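Local coordinates for K Homology domain-containing protein (Pyrococcus horikoshii, PDB 2E3U) that is probably an RNA-binding factor in pre-ribosomal RNA processing, built from two type I KH domains, at residues 121-124 against 125-128; 42-45 against 46-49; 78-81 against 82-86. All blocks are in the same frame, centred on the assembly; numbering follows the deposited sequence.

Contact 1 of 3, residues 121-124 against 125-128; sequences IINL and TDII
This contact is the short 3-10 turn that follows the first strand of the second KH domain, strand 118-123. Here Asn123 and Leu124 meet Asp126 and Ile127. Two backbone bonds follow one another round the turn. Asp126 N gives a firm bond of 3.0 Å to Asn123 O; the donor stands 47° out of the carbonyl plane. Ile127 N reaches Leu124 O more weakly.

Ile127 meets two apolar side chains, Ile122 of the strand and Leu124 of the turn. Ile127 CG2 lies against Ile122 CG2 at 3.5 Å, and the two side chains cross at about a right angle. Ile127 CD1 meets the Leu124 CD2 branch at 3.9 Å. The first torsion of Ile127 sets CG1 between the backbone N and the carbonyl carbon (chi1 63°), and this brings CG1 against Leu124 O, at 3.3 Å. With CG1 there, CG2 stands beside the backbone N and is left to meet Ile122. Leu124 is buried and runs on to Val139 and Ile143 of helix 136-144. Ile127 instead rests on Ile185 and Ala189 of helix 175-189. The turn therefore spreads its apolar side chains over two helices of the domain.

The polar side of the turn is exposed. The Asp126 carboxylate folds back over the turn, and OD2 lies 3.7 Å from Asn123 CB. The Asn123 amide and this carboxylate stand nearly perpendicular, with 81° between their planes, and no direct bond joins them. A water ties the carboxylate to the end of the strand. It donates to Asp126 OD1 at 2.9 Å and accepts a weak bond from Asn123 N at 3.4 Å.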
loop_
_atom_site.group_PDB
_atom_site.type_symbol
_atom_site.label_atom_id
_atom_site.label_comp_id
_atom_site.label_asym_id
_atom_site.label_seq_id
_atom_site.Cartn_x
_atom_site.Cartn_y
_atom_site.Cartn_z
ATOM N N ILE A 121 6.425 -0.873 -1.302
ATOM C CA ILE A 121 6.640 -0.752 0.147
ATOM C C ILE A 121 8.084 -0.365 0.481
ATOM O O ILE A 121 9.038 -1.022 0.080
ATOM C CB ILE A 121 6.349 -2.056 0.927
ATOM C CG1 ILE A 121 5.129 -2.809 0.397
ATOM C CG2 ILE A 121 6.247 -1.785 2.435
ATOM C CD1 ILE A 121 3.857 -2.142 0.604
ATOM N N ILE A 122 8.215 0.700 1.260
ATOM C CA ILE A 122 9.502 1.239 1.662
ATOM C C ILE A 122 9.683 1.049 3.166
ATOM O O ILE A 122 8.823 1.449 3.946
ATOM C CB ILE A 122 9.574 2.770 1.323
ATOM C CG1 ILE A 122 9.541 3.003 -0.192
ATOM C CG2 ILE A 122 10.814 3.404 1.894
ATOM C CD1 ILE A 122 10.573 2.147 -0.968
ATOM N N ASN A 123 10.799 0.446 3.574
ATOM C CA ASN A 123 11.142 0.412 4.996
ATOM C C ASN A 123 11.708 1.772 5.369
ATOM O O ASN A 123 12.675 2.230 4.773
ATOM C CB ASN A 123 12.146 -0.706 5.325
ATOM C CG ASN A 123 11.596 -2.115 5.034
ATOM O OD1 ASN A 123 10.600 -2.552 5.631
ATOM N ND2 ASN A 123 12.270 -2.839 4.130
ATOM N N LEU A 124 11.074 2.415 6.343
ATOM C CA LEU A 124 11.425 3.768 6.771
ATOM C C LEU A 124 12.878 3.838 7.168
ATOM O O LEU A 124 13.536 4.878 7.026
ATOM C CB LEU A 124 10.562 4.207 7.947
ATOM C CG LEU A 124 9.137 4.661 7.644
ATOM C CD1 LEU A 124 8.413 5.057 8.912
ATOM C CD2 LEU A 124 9.153 5.777 6.648
ATOM N N THR A 125 13.371 2.700 7.629
ATOM C CA THR A 125 14.728 2.571 8.091
ATOM C C THR A 125 15.782 2.873 7.027
ATOM O O THR A 125 16.859 3.366 7.360
ATOM C CB THR A 125 14.952 1.203 8.753
ATOM O OG1 THR A 125 15.774 1.406 9.882
ATOM C CG2 THR A 125 15.595 0.182 7.814
ATOM N N ASP A 126 15.495 2.605 5.753
ATOM C CA ASP A 126 16.552 2.825 4.772
ATOM C C ASP A 126 16.322 4.013 3.853
ATOM O O ASP A 126 16.856 4.059 2.733
ATOM C CB ASP A 126 17.021 1.532 4.067
ATOM C CG ASP A 126 15.901 0.770 3.422
ATOM O OD1 ASP A 126 15.403 1.249 2.387
ATOM O OD2 ASP A 126 15.554 -0.323 3.923
ATOM N N ILE A 127 15.555 4.984 4.357
ATOM C CA ILE A 127 15.406 6.281 3.689
ATOM C C ILE A 127 15.869 7.436 4.583
ATOM O O ILE A 127 15.788 8.607 4.185
ATOM C CB ILE A 127 13.975 6.518 3.120
ATOM C CG1 ILE A 127 12.922 6.538 4.234
ATOM C CG2 ILE A 127 13.659 5.489 2.023
ATOM C CD1 ILE A 127 11.533 6.830 3.775
ATOM N N ILE A 128 16.354 7.092 5.782
ATOM C CA ILE A 128 16.951 8.046 6.724
ATOM C C ILE A 128 18.470 7.834 6.852
ATOM O O ILE A 128 18.954 6.716 7.075
ATOM C CB ILE A 128 16.281 7.980 8.129
ATOM C CG1 ILE A 128 17.222 8.499 9.228
ATOM C CG2 ILE A 128 15.858 6.551 8.483
ATOM C CD1 ILE A 128 17.163 10.012 9.478
HETATM O O HOH W 1 13.155 -0.017 1.161
#

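Contact 2 of 3, residues 42-45 against 46-49; sequences KDRI and AVLI
The flat group here is the Arg44 guanidinium, and Val47 CG1 as modelled sits over the centre of one of its faces, 3.3 Å above the plane. The exact place of Val47 CG1 is doubtful, because the model puts it too close to Arg44 O. Arg44 CZ is the guanidinium atom nearest to it. Arg44 NE is hydrogen-bonded to the backbone oxygen Ile100 O, and NH1 also has a partner outside this helix. These bonds would limit how far the group can turn. The Arg44 chain leaves beside its own backbone N and bends again at chi2 and chi3, which folds the guanidinium back over the valine.

The helix is held by bonds between residues four apart. Ile49 N donates to Ile45 O at 2.9 Å, with the donor close to the line of the carbonyl bond. Leu48 N donates to Arg44 O at 3.0 Å, though that oxygen is less surely placed. One turn apart, Ile45 and Ile49 run alongside each other in the same direction. The touch is between Ile45 CG2 and Ile49 CD1, at 3.8 Å.

Helix 42-49 is the first helix of the first KH domain. It leads into a GKKG loop, the GXXG signature that in type I KH domains contacts the nucleic acid backbone. Leu48 is buried against Val97 and Ile100 of helix 87-101 and Ile69 of strand 65-69. Ile49 also reaches Ile69, and with Ile45 it touches Ser71 in the loop after that strand.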
loop_
_atom_site.group_PDB
_atom_site.type_symbol
_atom_site.label_atom_id
_atom_site.label_comp_id
_atom_site.label_asym_id
_atom_site.label_seq_id
_atom_site.Cartn_x
_atom_site.Cartn_y
_atom_site.Cartn_z
ATOM N N LYS A 42 -0.703 -9.181 12.506
ATOM C CA LYS A 42 -1.912 -9.640 13.219
ATOM C C LYS A 42 -2.926 -8.498 13.414
ATOM O O LYS A 42 -4.152 -8.682 13.308
ATOM C CB LYS A 42 -1.534 -10.263 14.558
ATOM C CG LYS A 42 -1.202 -11.775 14.505
ATOM C CD LYS A 42 0.239 -12.071 14.054
ATOM C CE LYS A 42 1.265 -12.025 15.205
ATOM N NZ LYS A 42 1.096 -13.092 16.256
ATOM N N ASP A 43 -2.385 -7.323 13.711
ATOM C CA ASP A 43 -3.092 -6.048 13.657
ATOM C C ASP A 43 -4.073 -5.884 12.456
ATOM O O ASP A 43 -5.162 -5.292 12.576
ATOM C CB ASP A 43 -2.027 -4.927 13.636
ATOM C CG ASP A 43 -2.488 -3.663 14.330
ATOM O OD1 ASP A 43 -2.799 -2.677 13.611
ATOM O OD2 ASP A 43 -2.535 -3.652 15.588
ATOM N N ARG A 44 -3.699 -6.416 11.305
ATOM C CA ARG A 44 -4.453 -6.115 10.078
ATOM C C ARG A 44 -5.424 -7.184 9.592
ATOM O O ARG A 44 -6.248 -6.928 8.694
ATOM C CB ARG A 44 -3.500 -5.676 8.959
ATOM C CG ARG A 44 -2.724 -4.424 9.325
ATOM C CD ARG A 44 -3.640 -3.240 9.535
ATOM N NE ARG A 44 -4.236 -2.817 8.262
ATOM C CZ ARG A 44 -5.107 -1.817 8.139
ATOM N NH1 ARG A 44 -5.581 -1.495 6.948
ATOM N NH2 ARG A 44 -5.475 -1.105 9.207
ATOM N N ILE A 45 -5.342 -8.367 10.184
ATOM C CA ILE A 45 -6.060 -9.546 9.691
ATOM C C ILE A 45 -7.569 -9.288 9.690
ATOM O O ILE A 45 -8.272 -9.575 8.685
ATOM C CB ILE A 45 -5.705 -10.785 10.545
ATOM C CG1 ILE A 45 -4.314 -11.306 10.165
ATOM C CG2 ILE A 45 -6.808 -11.907 10.448
ATOM C CD1 ILE A 45 -3.778 -12.395 11.159
ATOM N N ALA A 46 -8.044 -8.741 10.818
ATOM C CA ALA A 46 -9.442 -8.398 11.000
ATOM C C ALA A 46 -9.958 -7.450 9.897
ATOM O O ALA A 46 -11.086 -7.607 9.438
ATOM C CB ALA A 46 -9.703 -7.822 12.447
ATOM N N VAL A 47 -9.127 -6.500 9.453
ATOM C CA VAL A 47 -9.506 -5.630 8.319
ATOM C C VAL A 47 -9.479 -6.338 6.948
ATOM O O VAL A 47 -10.343 -6.072 6.081
ATOM C CB VAL A 47 -8.760 -4.242 8.320
ATOM C CG1 VAL A 47 -7.308 -4.413 8.175
ATOM C CG2 VAL A 47 -9.239 -3.357 7.198
ATOM N N LEU A 48 -8.521 -7.244 6.756
ATOM C CA LEU A 48 -8.494 -8.071 5.548
ATOM C C LEU A 48 -9.758 -8.959 5.440
ATOM O O LEU A 48 -10.333 -9.054 4.370
ATOM C CB LEU A 48 -7.209 -8.916 5.462
ATOM C CG LEU A 48 -7.071 -9.943 4.312
ATOM C CD1 LEU A 48 -6.961 -9.232 2.986
ATOM C CD2 LEU A 48 -5.865 -10.832 4.491
ATOM N N ILE A 49 -10.191 -9.559 6.558
ATOM C CA ILE A 49 -11.376 -10.422 6.586
ATOM C C ILE A 49 -12.635 -9.575 6.501
ATOM O O ILE A 49 -13.496 -9.816 5.643
ATOM C CB ILE A 49 -11.411 -11.352 7.850
ATOM C CG1 ILE A 49 -10.247 -12.342 7.824
ATOM C CG2 ILE A 49 -12.740 -12.131 7.953
ATOM C CD1 ILE A 49 -10.097 -13.215 9.091
#

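Contact 3 of 3, residues 78-81 against 82-86; sequences ITST and KETED
Ser80 and Thr81 stand at the end of strand 75-80, where a type I beta turn from Thr81 to Thr84 leads the chain toward helix 87-101. This is the link from the last strand to the last helix of the first KH domain. Strand 75-80 is the middle one of its sheet. Ile78 bonds through its backbone to Glu36 on one neighbour, and Thr79 to Lys66 on the other.

Ser80 comes next and meets Thr84 with its CB, not its hydroxyl. Ser80 CB lies 3.4 Å from Thr84 OG1, and the Thr84 methyl CG2 is also close.

Thr81 is gripped at three places. Its backbone N donates to Thr84 OG1 at 2.7 Å, an almost straight bond with an angle of 166°. The Thr84 OG1 is set beside its own backbone N (chi1 -49°), which turns the hydroxyl back across the turn. Thr81 O takes the bond that closes the beta turn, from Thr84 N at 3.2 Å. The donor lies well above the carbonyl plane, 66° out of it. Thr81 OG1 accepts from Glu83 N at 3.2 Å, a more bent bond that makes an ST turn within the larger turn.

Both threonine hydroxyls also bond to Lys64 O, just before strand 65-69, so one carbonyl ties down both ends of the turn. A valine in place of Thr84 has no OG1, which would probably leave Thr81 N without its acceptor and Lys64 O with one donor fewer. Two residues on, Asp86 is the N-cap of helix 87-101, and its OD1 accepts a bond from Ala89 N.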
loop_
_atom_site.group_PDB
_atom_site.type_symbol
_atom_site.label_atom_id
_atom_site.label_comp_id
_atom_site.label_asym_id
_atom_site.label_seq_id
_atom_site.Cartn_x
_atom_site.Cartn_y
_atom_site.Cartn_z
ATOM N N ILE A 78 -2.629 -16.668 -1.616
ATOM C CA ILE A 78 -3.447 -16.246 -2.716
ATOM C C ILE A 78 -3.310 -17.268 -3.822
ATOM O O ILE A 78 -2.235 -17.441 -4.387
ATOM C CB ILE A 78 -3.105 -14.809 -3.212
ATOM C CG1 ILE A 78 -3.210 -13.783 -2.073
ATOM C CG2 ILE A 78 -4.032 -14.414 -4.390
ATOM C CD1 ILE A 78 -1.893 -13.552 -1.234
ATOM N N THR A 79 -4.401 -17.962 -4.120
ATOM C CA THR A 79 -4.352 -19.054 -5.082
ATOM C C THR A 79 -5.291 -18.832 -6.270
ATOM O O THR A 79 -6.370 -18.241 -6.143
ATOM C CB THR A 79 -4.583 -20.456 -4.424
ATOM O OG1 THR A 79 -5.789 -20.432 -3.669
ATOM C CG2 THR A 79 -3.490 -20.811 -3.458
ATOM N N SER A 80 -4.871 -19.300 -7.442
ATOM C CA SER A 80 -5.702 -19.098 -8.609
ATOM C C SER A 80 -6.792 -20.172 -8.607
ATOM O O SER A 80 -6.651 -21.176 -7.936
ATOM C CB SER A 80 -4.852 -19.144 -9.880
ATOM O OG SER A 80 -4.362 -20.439 -10.078
ATOM N N THR A 81 -7.882 -19.920 -9.330
ATOM C CA THR A 81 -8.975 -20.867 -9.524
ATOM C C THR A 81 -9.175 -21.053 -11.052
ATOM O O THR A 81 -8.445 -20.456 -11.864
ATOM C CB THR A 81 -10.272 -20.348 -8.893
ATOM O OG1 THR A 81 -10.753 -19.234 -9.648
ATOM C CG2 THR A 81 -10.066 -19.906 -7.454
ATOM N N LYS A 82 -10.163 -21.848 -11.457
ATOM C CA LYS A 82 -10.466 -21.950 -12.882
ATOM C C LYS A 82 -10.907 -20.614 -13.508
ATOM O O LYS A 82 -10.751 -20.418 -14.712
ATOM C CB LYS A 82 -11.468 -23.097 -13.187
ATOM C CG LYS A 82 -12.809 -23.032 -12.454
ATOM C CD LYS A 82 -13.666 -24.282 -12.748
ATOM C CE LYS A 82 -14.349 -24.789 -11.490
ATOM N NZ LYS A 82 -15.556 -23.986 -11.094
ATOM N N GLU A 83 -11.449 -19.712 -12.691
ATOM C CA GLU A 83 -11.908 -18.399 -13.139
ATOM C C GLU A 83 -10.793 -17.345 -13.287
ATOM O O GLU A 83 -11.038 -16.281 -13.856
ATOM C CB GLU A 83 -12.991 -17.850 -12.203
ATOM C CG GLU A 83 -14.428 -18.250 -12.575
ATOM C CD GLU A 83 -15.498 -17.723 -11.588
ATOM O OE1 GLU A 83 -16.681 -17.622 -12.006
ATOM O OE2 GLU A 83 -15.168 -17.425 -10.398
ATOM N N THR A 84 -9.590 -17.614 -12.775
ATOM C CA THR A 84 -8.544 -16.591 -12.761
ATOM C C THR A 84 -8.188 -16.198 -14.188
ATOM O O THR A 84 -7.858 -17.064 -15.007
ATOM C CB THR A 84 -7.278 -17.036 -11.958
ATOM O OG1 THR A 84 -7.686 -17.540 -10.688
ATOM C CG2 THR A 84 -6.261 -15.831 -11.731
ATOM N N GLU A 85 -8.264 -14.905 -14.498
ATOM C CA GLU A 85 -7.912 -14.430 -15.854
ATOM C C GLU A 85 -6.506 -14.846 -16.280
ATOM O O GLU A 85 -6.313 -15.450 -17.338
ATOM C CB GLU A 85 -8.053 -12.913 -15.958
ATOM C CG GLU A 85 -7.667 -12.353 -17.337
ATOM C CD GLU A 85 -8.037 -10.888 -17.545
ATOM O OE1 GLU A 85 -7.970 -10.456 -18.711
ATOM O OE2 GLU A 85 -8.422 -10.182 -16.574
ATOM N N ASP A 86 -5.507 -14.555 -15.451
ATOM C CA ASP A 86 -4.119 -14.673 -15.888
ATOM C C ASP A 86 -3.263 -14.537 -14.629
ATOM O O ASP A 86 -3.799 -14.254 -13.559
ATOM C CB ASP A 86 -3.829 -13.564 -16.920
ATOM C CG ASP A 86 -4.048 -12.167 -16.343
ATOM O OD1 ASP A 86 -3.938 -12.033 -15.116
ATOM O OD2 ASP A 86 -4.336 -11.209 -17.068
#

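How the contacts relate
Contacts 2 and 3 belong to the first KH domain and contact 1 to the second. No two of them touch. Contacts 2 and 3 have centres 23 Å apart, with nearest atoms about 7 Å apart. Both meet helix 87-101: contact 2 packs on its later part, while contact 3 leads into its start. Contact 1 lies 23 Å from contact 2 and 33 Å from contact 3, centre to centre, and contact 3 is on the opposite side of the chain's centre. Leu124 of contact 1 packs on helix 136-144, the second-domain counterpart of helix 42-49. Each of these helices runs into a GXXG-type loop, consistent with RNA binding.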